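PDB 2GF6: thioesterase superfamily protein from Sulfolobus solfataricus, which probably hydrolyses the thioester bond of acyl-CoA compounds, as a member of the 4-hydroxybenzoyl-CoA thioesterase family that binds coenzyme A. Local coordinates for the interface of chains A and B. Numbering follows the deposited sequence. Chains: chain A/B, Conserved hypothetical protein.

The interface of chains A and B. Residues chain A 30-31, 34-35, 38, 50; chain B 14-16.
B:Tyr16 points its ring at one side of a chain A helix and buries more surface than any other residue of this patch (88 Å²). Its CG sits in the crowded position between the backbone N and the carbonyl carbon (chi1 52°), which sends the ring alongside A:Thr34 until the phenol OH reaches the side-chain amide of A:Asn35. There the OH donates to OD1 of A:Asn35 at 2.7 Å, in the carbonyl plane and on a lone pair. CG of A:Arg31 packs 3.7 Å from CZ of the phenol, while CB of B:Arg14 lies over one ring face. At the base, CE2 of A:Tyr30 meets CB of B:Tyr16 edge-on, and CG2 of B:Ile15 rests 3.8 Å from CG2 of A:Thr34, with A:Pro50 bordering the same isoleucine. OG1 of A:Thr34, over the A:Tyr30 ring, is satisfied within its own helix by O of A:Tyr30 at 2.6 Å. A leucine in place of B:Tyr16 would lose the phenol OH and would probably leave OD1 of A:Asn35 without its in-plane donor.

The outer side is looser and watered. NH1 of B:Arg14 makes a weak, long salt bridge to OE1 of A:Glu38 (3.3 Å), and one water links it to O of A:Asn35. Another water joins the phenol OH to NH1 of A:Arg31.

The patch sets chain B's 3-10 helix 15-17, with B:Arg14 just before it, against chain A's helix 26-45 and A:Pro50, which precedes strand 51-53; two-fold symmetry repeats it, consistent with a dimer, though the coordinates alone do not show one in solution.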
ATOM      1  N   TYR A  30      -3.957  -1.055  -9.821  1.00 30.01           N
ATOM      2  CA  TYR A  30      -5.231  -0.853  -9.129  1.00 29.82           C
ATOM      3  C   TYR A  30      -5.434   0.608  -8.834  1.00 30.45           C
ATOM      4  O   TYR A  30      -6.550   1.103  -8.883  1.00 30.65           O
ATOM      5  CB  TYR A  30      -5.238  -1.652  -7.822  1.00 30.65           C
ATOM      6  CG  TYR A  30      -6.476  -1.497  -6.908  1.00 29.26           C
ATOM      7  CD1 TYR A  30      -7.633  -2.237  -7.128  1.00 31.21           C
ATOM      8  CD2 TYR A  30      -6.455  -0.649  -5.816  1.00 28.76           C
ATOM      9  CE1 TYR A  30      -8.744  -2.098  -6.300  1.00 29.44           C
ATOM     10  CE2 TYR A  30      -7.553  -0.494  -4.997  1.00 29.65           C
ATOM     11  CZ  TYR A  30      -8.690  -1.225  -5.228  1.00 30.58           C
ATOM     12  OH  TYR A  30      -9.790  -1.109  -4.364  1.00 32.96           O
ATOM     13  N   ARG A  31      -4.362   1.311  -8.498  1.00 30.48           N
ATOM     14  CA  ARG A  31      -4.492   2.716  -8.246  1.00 30.44           C
ATOM     15  C   ARG A  31      -4.981   3.320  -9.528  1.00 29.49           C
ATOM     16  O   ARG A  31      -5.876   4.111  -9.534  1.00 28.49           O
ATOM     17  CB  ARG A  31      -3.167   3.365  -7.804  1.00 31.05           C
ATOM     18  CG  ARG A  31      -3.363   4.827  -7.346  1.00 32.16           C
ATOM     19  CD  ARG A  31      -2.131   5.494  -6.750  1.00 31.61           C
ATOM     20  NE  ARG A  31      -1.175   5.962  -7.749  1.00 33.66           N
ATOM     21  CZ  ARG A  31      -1.339   7.003  -8.572  1.00 34.34           C
ATOM     22  NH1 ARG A  31      -2.465   7.700  -8.609  1.00 35.49           N
ATOM     23  NH2 ARG A  31      -0.355   7.325  -9.404  1.00 35.61           N
ATOM     24  N   THR A  34      -8.776   2.051 -10.696  1.00 29.33           N
ATOM     25  CA  THR A  34      -9.741   2.607  -9.719  1.00 29.00           C
ATOM     26  C   THR A  34      -9.995   4.095  -9.967  1.00 28.48           C
ATOM     27  O   THR A  34     -11.126   4.532 -10.053  1.00 27.96           O
ATOM     28  CB  THR A  34      -9.249   2.357  -8.271  1.00 28.98           C
ATOM     29  OG1 THR A  34      -9.001   0.965  -8.137  1.00 30.56           O
ATOM     30  CG2 THR A  34     -10.315   2.774  -7.214  1.00 29.90           C
ATOM     31  N   ASN A  35      -8.932   4.873 -10.121  1.00 28.18           N
ATOM     32  CA  ASN A  35      -9.094   6.260 -10.494  1.00 27.37           C
ATOM     33  C   ASN A  35      -9.858   6.381 -11.803  1.00 27.49           C
ATOM     34  O   ASN A  35     -10.738   7.232 -11.952  1.00 26.17           O
ATOM     35  CB  ASN A  35      -7.738   6.945 -10.624  1.00 27.94           C
ATOM     36  CG  ASN A  35      -7.045   7.150  -9.292  1.00 27.86           C
ATOM     37  OD1 ASN A  35      -7.689   7.193  -8.234  1.00 25.83           O
ATOM     38  ND2 ASN A  35      -5.727   7.282  -9.337  1.00 25.81           N
ATOM     39  N   GLU A  38     -13.535   5.282 -11.048  1.00 28.56           N
ATOM     40  CA  GLU A  38     -14.139   6.256 -10.186  1.00 28.81           C
ATOM     41  C   GLU A  38     -14.510   7.489 -10.988  1.00 28.61           C
ATOM     42  O   GLU A  38     -15.603   8.000 -10.815  1.00 27.37           O
ATOM     43  CB  GLU A  38     -13.218   6.631  -9.030  1.00 29.20           C
ATOM     44  CG  GLU A  38     -13.839   7.656  -8.100  1.00 29.38           C
ATOM     45  CD  GLU A  38     -13.096   7.860  -6.788  1.00 30.43           C
ATOM     46  OE1 GLU A  38     -11.998   7.281  -6.546  1.00 33.75           O
ATOM     47  OE2 GLU A  38     -13.640   8.606  -5.968  1.00 29.09           O
ATOM     48  N   PRO A  50     -16.472   3.228  -4.764  1.00 32.69           N
ATOM     49  CA  PRO A  50     -17.322   2.032  -4.929  1.00 32.48           C
ATOM     50  C   PRO A  50     -18.442   1.918  -3.892  1.00 32.53           C
ATOM     51  O   PRO A  50     -19.258   1.002  -3.968  1.00 31.62           O
ATOM     52  CB  PRO A  50     -16.318   0.875  -4.803  1.00 32.41           C
ATOM     53  CG  PRO A  50     -15.166   1.447  -4.005  1.00 32.70           C
ATOM     54  CD  PRO A  50     -15.360   2.938  -3.844  1.00 32.53           C
TER
ATOM     55  N   ARG B  14      -9.731   8.431  -1.622  1.00 26.97           N
ATOM     56  CA  ARG B  14     -10.268   7.307  -2.397  1.00 27.28           C
ATOM     57  C   ARG B  14     -10.257   6.016  -1.581  1.00 27.09           C
ATOM     58  O   ARG B  14      -9.765   5.982  -0.455  1.00 26.86           O
ATOM     59  CB  ARG B  14      -9.431   7.061  -3.648  1.00 27.75           C
ATOM     60  CG  ARG B  14      -8.831   8.318  -4.294  1.00 30.50           C
ATOM     61  CD  ARG B  14      -9.893   9.299  -4.776  1.00 35.29           C
ATOM     62  NE  ARG B  14      -9.275  10.357  -5.591  1.00 38.17           N
ATOM     63  CZ  ARG B  14      -9.113  10.320  -6.910  1.00 38.35           C
ATOM     64  NH1 ARG B  14      -9.572   9.302  -7.628  1.00 39.49           N
ATOM     65  NH2 ARG B  14      -8.520  11.330  -7.519  1.00 39.77           N
ATOM     66  N   ILE B  15     -10.767   4.945  -2.183  1.00 26.93           N
ATOM     67  CA  ILE B  15     -11.050   3.700  -1.441  1.00 27.02           C
ATOM     68  C   ILE B  15      -9.762   3.161  -0.835  1.00 26.79           C
ATOM     69  O   ILE B  15      -9.727   2.695   0.299  1.00 26.49           O
ATOM     70  CB  ILE B  15     -11.788   2.646  -2.338  1.00 26.81           C
ATOM     71  CG1 ILE B  15     -12.183   1.404  -1.532  1.00 27.97           C
ATOM     72  CG2 ILE B  15     -10.985   2.261  -3.540  1.00 26.45           C
ATOM     73  CD1 ILE B  15     -13.199   1.676  -0.455  1.00 26.73           C
ATOM     74  N   TYR B  16      -8.697   3.283  -1.601  1.00 26.47           N
ATOM     75  CA  TYR B  16      -7.404   2.748  -1.248  1.00 26.99           C
ATOM     76  C   TYR B  16      -6.614   3.649  -0.332  1.00 27.24           C
ATOM     77  O   TYR B  16      -5.472   3.351  -0.054  1.00 25.80           O
ATOM     78  CB  TYR B  16      -6.573   2.493  -2.533  1.00 27.64           C
ATOM     79  CG  TYR B  16      -6.459   3.679  -3.485  1.00 29.59           C
ATOM     80  CD1 TYR B  16      -5.682   4.789  -3.157  1.00 31.43           C
ATOM     81  CD2 TYR B  16      -7.110   3.678  -4.723  1.00 29.51           C
ATOM     82  CE1 TYR B  16      -5.587   5.867  -4.002  1.00 31.01           C
ATOM     83  CE2 TYR B  16      -7.016   4.755  -5.590  1.00 28.05           C
ATOM     84  CZ  TYR B  16      -6.247   5.859  -5.222  1.00 31.48           C
ATOM     85  OH  TYR B  16      -6.119   6.968  -6.080  1.00 29.70           O
TER
HETATM   86  O   HOH W   1     -10.740   9.588 -10.345  1.00 25.60           O
HETATM   87  O   HOH W   2      -4.223   9.031  -7.052  1.00 27.87           O